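Local atomic coordinates of esterase (Uncultured bacterium, PDB entry 5EGN), a protein that degrades N-acyl homoserine lactones, the signal molecules of bacterial quorum sensing, and probably hydrolyses carboxylic esters. Residues A[9-14]-A[49-54]; A[205-210]-A[231-236]. The protein carries 2 engineered substitutions. All coordinates share one frame; numbering follows the deposited sequence.

Interaction 1: A[9-14]-A[49-54]; sequences VKIYYD and IVIDHR
Val9 lies over one face of the Arg54 guanidinium, its CG2 offset toward the rim of the group and 4.0 Å from Arg54 NH2, with the two side chains crossing at about a right angle. Beyond the two segments the guanidinium is held by a salt bridge from NE to Asp74 of helix 68-81 and by a hydrogen bond from NH1 to the carbonyl of Gly65. The Tyr12 ring has Asp52 OD2, which accepts a hydrogen bond from Arg58 N of the same chain, placed obliquely to it, and His3 meets it edge-to-face. At the edge of the Tyr13 ring, in its plane, sits Ile11 O; CG of Tyr13 stands between its own backbone N and carbonyl carbon (chi1 70°), and the ring leads away from strand 47-51 while CB stays 4.0 Å from Ile51 CG1.

Where the chains diverge, Ile11 bridges them. Its CG2 branch meets Ile51 CG2 at 3.7 Å, and its CD1 reaches Arg54 CB at 3.9 Å. An alanine here would probably leave a gap beside Ile51 and deprive the aliphatic root of Arg54 of its apolar neighbour.

At the other end, Asp14 and Val50 form an antiparallel hydrogen-bonded pair, Asp14 N to Val50 O and Val50 N to Asp14 O both measuring 2.9 Å, and Val50 CG1 rests against Asp14 CB at 3.6 Å. One further bond, Asp52 N to Tyr12 O at 3.1 Å, lies past the non-hydrogen-bonded pair of Tyr13 and Ile51. Asp14 OD2 forms a salt bridge with Arg58 of the second subunit, so this edge of the contact also meets the dimer partner. Strand 9-16 lies antiparallel to strand 47-51, the first of the parallel strands, an order characteristic of the N-terminal part of the alpha/beta hydrolase fold.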
loop_
_atom_site.group_PDB
_atom_site.type_symbol
_atom_site.label_atom_id
_atom_site.label_comp_id
_atom_site.label_asym_id
_atom_site.label_seq_id
_atom_site.Cartn_x
_atom_site.Cartn_y
_atom_site.Cartn_z
ATOM N N VAL A 9 24.195 3.054 -0.993
ATOM C CA VAL A 9 22.940 2.380 -1.329
ATOM C C VAL A 9 21.730 3.148 -0.798
ATOM O O VAL A 9 21.598 3.348 0.414
ATOM C CB VAL A 9 22.909 0.941 -0.776
ATOM C CG1 VAL A 9 21.598 0.258 -1.140
ATOM C CG2 VAL A 9 24.091 0.146 -1.306
ATOM N N LYS A 10 20.855 3.578 -1.706
ATOM C CA LYS A 10 19.662 4.333 -1.329
ATOM C C LYS A 10 18.574 3.435 -0.753
ATOM O O LYS A 10 18.115 2.498 -1.405
ATOM C CB LYS A 10 19.096 5.098 -2.528
ATOM C CG LYS A 10 20.119 5.861 -3.347
ATOM C CD LYS A 10 19.444 6.618 -4.479
ATOM C CE LYS A 10 20.377 6.795 -5.662
ATOM N NZ LYS A 10 20.671 5.490 -6.316
ATOM N N ILE A 11 18.166 3.739 0.472
ATOM C CA ILE A 11 17.056 3.064 1.123
ATOM C C ILE A 11 15.841 3.979 1.149
ATOM O O ILE A 11 15.902 5.084 1.693
ATOM C CB ILE A 11 17.410 2.652 2.562
ATOM C CG1 ILE A 11 18.692 1.820 2.575
ATOM C CG2 ILE A 11 16.262 1.886 3.196
ATOM C CD1 ILE A 11 18.615 0.582 1.715
ATOM N N TYR A 12 14.744 3.524 0.551
ATOM C CA TYR A 12 13.510 4.294 0.581
ATOM C C TYR A 12 12.740 4.024 1.865
ATOM O O TYR A 12 12.726 2.901 2.371
ATOM C CB TYR A 12 12.627 3.978 -0.630
ATOM C CG TYR A 12 11.402 4.863 -0.709
ATOM C CD1 TYR A 12 11.455 6.093 -1.350
ATOM C CD2 TYR A 12 10.199 4.477 -0.128
ATOM C CE1 TYR A 12 10.347 6.910 -1.416
ATOM C CE2 TYR A 12 9.087 5.290 -0.189
ATOM C CZ TYR A 12 9.167 6.504 -0.836
ATOM O OH TYR A 12 8.065 7.319 -0.905
ATOM N N TYR A 13 12.096 5.061 2.383
ATOM C CA TYR A 13 11.290 4.935 3.586
ATOM C C TYR A 13 10.151 5.939 3.550
ATOM O O TYR A 13 10.243 6.961 2.876
ATOM C CB TYR A 13 12.144 5.156 4.834
ATOM C CG TYR A 13 12.600 6.588 5.019
ATOM C CD1 TYR A 13 13.712 7.076 4.348
ATOM C CD2 TYR A 13 11.919 7.452 5.868
ATOM C CE1 TYR A 13 14.129 8.385 4.512
ATOM C CE2 TYR A 13 12.330 8.761 6.038
ATOM C CZ TYR A 13 13.438 9.220 5.359
ATOM O OH TYR A 13 13.856 10.520 5.523
ATOM N N ASP A 14 9.075 5.656 4.273
ATOM C CA ASP A 14 8.038 6.660 4.470
ATOM C C ASP A 14 7.864 6.939 5.956
ATOM O O ASP A 14 8.019 6.043 6.789
ATOM C CB ASP A 14 6.713 6.221 3.844
ATOM C CG ASP A 14 6.688 6.403 2.337
ATOM O OD1 ASP A 14 7.275 7.389 1.841
ATOM O OD2 ASP A 14 6.077 5.560 1.651
ATOM N N ILE A 49 7.227 4.674 10.651
ATOM C CA ILE A 49 8.333 4.610 9.710
ATOM C C ILE A 49 8.276 3.271 9.000
ATOM O O ILE A 49 8.465 2.243 9.628
ATOM C CB ILE A 49 9.694 4.746 10.424
ATOM C CG1 ILE A 49 9.737 6.022 11.269
ATOM C CG2 ILE A 49 10.841 4.682 9.422
ATOM C CD1 ILE A 49 10.586 5.886 12.517
ATOM N N VAL A 50 8.011 3.272 7.701
ATOM C CA VAL A 50 7.911 2.016 6.964
ATOM C C VAL A 50 9.025 1.939 5.927
ATOM O O VAL A 50 9.216 2.880 5.143
ATOM C CB VAL A 50 6.529 1.873 6.296
ATOM C CG1 VAL A 50 6.128 3.170 5.628
ATOM C CG2 VAL A 50 6.512 0.715 5.310
ATOM N N ILE A 51 9.776 0.836 5.924
ATOM C CA ILE A 51 10.987 0.797 5.101
ATOM C C ILE A 51 10.988 -0.258 3.990
ATOM O O ILE A 51 10.539 -1.392 4.183
ATOM C CB ILE A 51 12.244 0.577 5.986
ATOM C CG1 ILE A 51 12.415 1.746 6.951
ATOM C CG2 ILE A 51 13.502 0.447 5.142
ATOM C CD1 ILE A 51 13.574 1.588 7.907
ATOM N N ASP A 52 11.483 0.147 2.823
ATOM C CA ASP A 52 11.838 -0.773 1.751
ATOM C C ASP A 52 13.267 -1.272 1.948
ATOM O O ASP A 52 14.213 -0.486 1.910
ATOM C CB ASP A 52 11.707 -0.089 0.390
ATOM C CG ASP A 52 10.278 -0.033 -0.103
ATOM O OD1 ASP A 52 9.350 -0.187 0.720
ATOM O OD2 ASP A 52 10.084 0.163 -1.321
ATOM N N HIS A 53 13.420 -2.574 2.169
ATOM C CA HIS A 53 14.745 -3.172 2.290
ATOM C C HIS A 53 15.518 -2.986 0.993
ATOM O O HIS A 53 14.922 -2.769 -0.062
ATOM C CB HIS A 53 14.644 -4.662 2.625
ATOM C CG HIS A 53 13.795 -4.960 3.821
ATOM N ND1 HIS A 53 13.647 -4.080 4.870
ATOM C CD2 HIS A 53 13.044 -6.044 4.131
ATOM C CE1 HIS A 53 12.843 -4.609 5.776
ATOM N NE2 HIS A 53 12.464 -5.800 5.351
ATOM N N ARG A 54 16.842 -3.070 1.067
ATOM C CA ARG A 54 17.655 -3.014 -0.138
ATOM C C ARG A 54 17.338 -4.223 -1.008
ATOM O O ARG A 54 17.151 -5.329 -0.503
ATOM C CB ARG A 54 19.148 -2.962 0.202
ATOM C CG ARG A 54 19.658 -4.134 1.022
ATOM C CD ARG A 54 21.173 -4.113 1.115
ATOM N NE ARG A 54 21.663 -2.858 1.677
ATOM C CZ ARG A 54 22.948 -2.528 1.768
ATOM N NH1 ARG A 54 23.882 -3.361 1.331
ATOM N NH2 ARG A 54 23.299 -1.363 2.295
#

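Interaction 2: A[205-210]-A[231-236]; sequences PTLVVA and GAELRV
Val208 and Leu234 make the tight apolar part of this contact, their side chains crossing on the sheet face that helix 219-228 covers. With CG anti to the backbone N (chi1 178°) and chi2 at 65°, Leu234 CD1 reaches toward strand 206-211 and touches Val208 CG1 at 3.7 Å. The same methyl reaches Ala210 CB more loosely, at 4.3 Å. Asn222 of the helix packs on Val208 and Ala210, while Gln223 and Ala226 pack on Leu234.

Between the strands a ladder of four backbone hydrogen bonds runs from Thr206 O, which accepts from Glu233 N, to Ala210 N, which donates to Arg235 O at 2.9 Å. Val208 is gripped twice: its N donates to Glu233 O at 2.7 Å and its O accepts from Arg235 N.

The face with Leu207, Val209, Glu233 and Arg235 opens to solvent along the outer strand, where Glu233 and Arg235 are exposed. Leu207 and Glu233 lie side by side, pointing the same way, and Leu207 CD1 comes within 3.9 Å of Glu233 CB and 4.0 Å of Arg235 CG. Leu255 of helix 249-257 packs on Leu207, Val209 and Arg235. Farther out, the exposed acid and base pair along their own strand: Arg235 NE and NH2 both hold Glu233 OE2, at 3.0 and 3.2 Å, with the oxygen close to the guanidinium plane. Both donors approach from one face of the carboxylate, NE from well above its plane (47°). Inner carbons of the pair, Glu233 CB and CG and Arg235 CG, lie against Leu207 CD1.

Strand 206-211, helix 219-228 and strand 233-237 thus form a parallel beta-alpha-beta crossover, the unit that closes the C-terminal edge of the alpha/beta hydrolase sheet.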
loop_
_atom_site.group_PDB
_atom_site.type_symbol
_atom_site.label_atom_id
_atom_site.label_comp_id
_atom_site.label_asym_id
_atom_site.label_seq_id
_atom_site.Cartn_x
_atom_site.Cartn_y
_atom_site.Cartn_z
ATOM N N PRO A 205 11.582 -6.178 25.402
ATOM C CA PRO A 205 10.210 -6.692 25.327
ATOM C C PRO A 205 9.859 -7.192 23.928
ATOM O O PRO A 205 9.868 -6.417 22.975
ATOM C CB PRO A 205 9.363 -5.475 25.699
ATOM C CG PRO A 205 10.247 -4.657 26.560
ATOM C CD PRO A 205 11.630 -4.832 26.001
ATOM N N THR A 206 9.551 -8.481 23.816
ATOM C CA THR A 206 9.323 -9.094 22.516
ATOM C C THR A 206 8.008 -9.863 22.456
ATOM O O THR A 206 7.753 -10.744 23.276
ATOM C CB THR A 206 10.474 -10.049 22.143
ATOM O OG1 THR A 206 11.700 -9.314 22.055
ATOM C CG2 THR A 206 10.198 -10.724 20.811
ATOM N N LEU A 207 7.177 -9.513 21.480
ATOM C CA LEU A 207 5.952 -10.252 21.207
ATOM C C LEU A 207 6.082 -10.993 19.883
ATOM O O LEU A 207 6.095 -10.379 18.818
ATOM C CB LEU A 207 4.745 -9.312 21.176
ATOM C CG LEU A 207 3.401 -9.934 20.788
ATOM C CD1 LEU A 207 3.052 -11.090 21.709
ATOM C CD2 LEU A 207 2.300 -8.886 20.802
ATOM N N VAL A 208 6.189 -12.315 19.953
ATOM C CA VAL A 208 6.287 -13.134 18.751
ATOM C C VAL A 208 4.900 -13.607 18.334
ATOM O O VAL A 208 4.160 -14.169 19.139
ATOM C CB VAL A 208 7.210 -14.348 18.961
ATOM C CG1 VAL A 208 7.373 -15.122 17.664
ATOM C CG2 VAL A 208 8.564 -13.896 19.479
ATOM N N VAL A 209 4.548 -13.367 17.076
ATOM C CA VAL A 209 3.218 -13.701 16.580
ATOM C C VAL A 209 3.293 -14.670 15.406
ATOM O O VAL A 209 3.969 -14.407 14.413
ATOM C CB VAL A 209 2.449 -12.441 16.150
ATOM C CG1 VAL A 209 1.019 -12.793 15.777
ATOM C CG2 VAL A 209 2.474 -11.407 17.263
ATOM N N ALA A 210 2.588 -15.790 15.529
ATOM C CA ALA A 210 2.644 -16.842 14.525
ATOM C C ALA A 210 1.257 -17.245 14.041
ATOM O O ALA A 210 0.311 -17.316 14.825
ATOM C CB ALA A 210 3.369 -18.051 15.080
ATOM N N GLY A 231 11.398 -13.543 28.586
ATOM C CA GLY A 231 10.203 -12.752 28.812
ATOM C C GLY A 231 9.362 -12.536 27.570
ATOM O O GLY A 231 8.435 -11.727 27.574
ATOM N N ALA A 232 9.680 -13.261 26.502
ATOM C CA ALA A 232 8.942 -13.133 25.252
ATOM C C ALA A 232 7.582 -13.814 25.340
ATOM O O ALA A 232 7.431 -14.844 25.995
ATOM C CB ALA A 232 9.745 -13.712 24.100
ATOM N N GLU A 233 6.594 -13.226 24.676
ATOM C CA GLU A 233 5.269 -13.824 24.594
ATOM C C GLU A 233 5.001 -14.316 23.178
ATOM O O GLU A 233 5.386 -13.671 22.203
ATOM C CB GLU A 233 4.190 -12.825 25.020
ATOM C CG GLU A 233 2.785 -13.410 25.036
ATOM C CD GLU A 233 1.745 -12.426 25.530
ATOM O OE1 GLU A 233 2.130 -11.329 25.984
ATOM O OE2 GLU A 233 0.540 -12.752 25.466
ATOM N N LEU A 234 4.347 -15.466 23.070
ATOM C CA LEU A 234 3.967 -16.003 21.772
ATOM C C LEU A 234 2.453 -16.051 21.622
ATOM O O LEU A 234 1.741 -16.479 22.530
ATOM C CB LEU A 234 4.554 -17.400 21.570
ATOM C CG LEU A 234 4.184 -18.085 20.254
ATOM C CD1 LEU A 234 4.769 -17.340 19.064
ATOM C CD2 LEU A 234 4.641 -19.526 20.262
ATOM N N ARG A 235 1.970 -15.598 20.472
ATOM C CA ARG A 235 0.557 -15.696 20.136
ATOM C C ARG A 235 0.407 -16.477 18.838
ATOM O O ARG A 235 0.753 -15.985 17.766
ATOM C CB ARG A 235 -0.076 -14.308 20.000
ATOM C CG ARG A 235 -0.079 -13.483 21.282
ATOM C CD ARG A 235 -1.440 -13.494 21.970
ATOM N NE ARG A 235 -1.419 -12.756 23.232
ATOM C CZ ARG A 235 -2.408 -11.980 23.665
ATOM N NH1 ARG A 235 -3.506 -11.834 22.936
ATOM N NH2 ARG A 235 -2.299 -11.347 24.827
ATOM N N VAL A 236 -0.094 -17.704 18.939
ATOM C CA VAL A 236 -0.372 -18.510 17.758
ATOM C C VAL A 236 -1.764 -18.172 17.235
ATOM O O VAL A 236 -2.760 -18.433 17.906
ATOM C CB VAL A 236 -0.281 -20.013 18.062
ATOM C CG1 VAL A 236 -0.608 -20.821 16.823
ATOM C CG2 VAL A 236 1.106 -20.367 18.589
#

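How the interactions relate
Interactions 1 and 2 belong to one sheet but lie on opposite sides of the chain's centre, their own centres 26 Å apart and without touching. They share no strand: interaction 1 joins the N-terminal antiparallel strand 9-16 to strand 47-51, whereas interaction 2 adds the outermost parallel strand 233-237 to strand 206-211. The first is almost wholly buried, mixes aliphatic groups with an arginine and aspartates tied to outside partners, and borders the second subunit. The second is only partly buried, and no other chain of the assembly touches it; its apolar groups pack beneath helices, while its ion pair stays on the exposed outer strand.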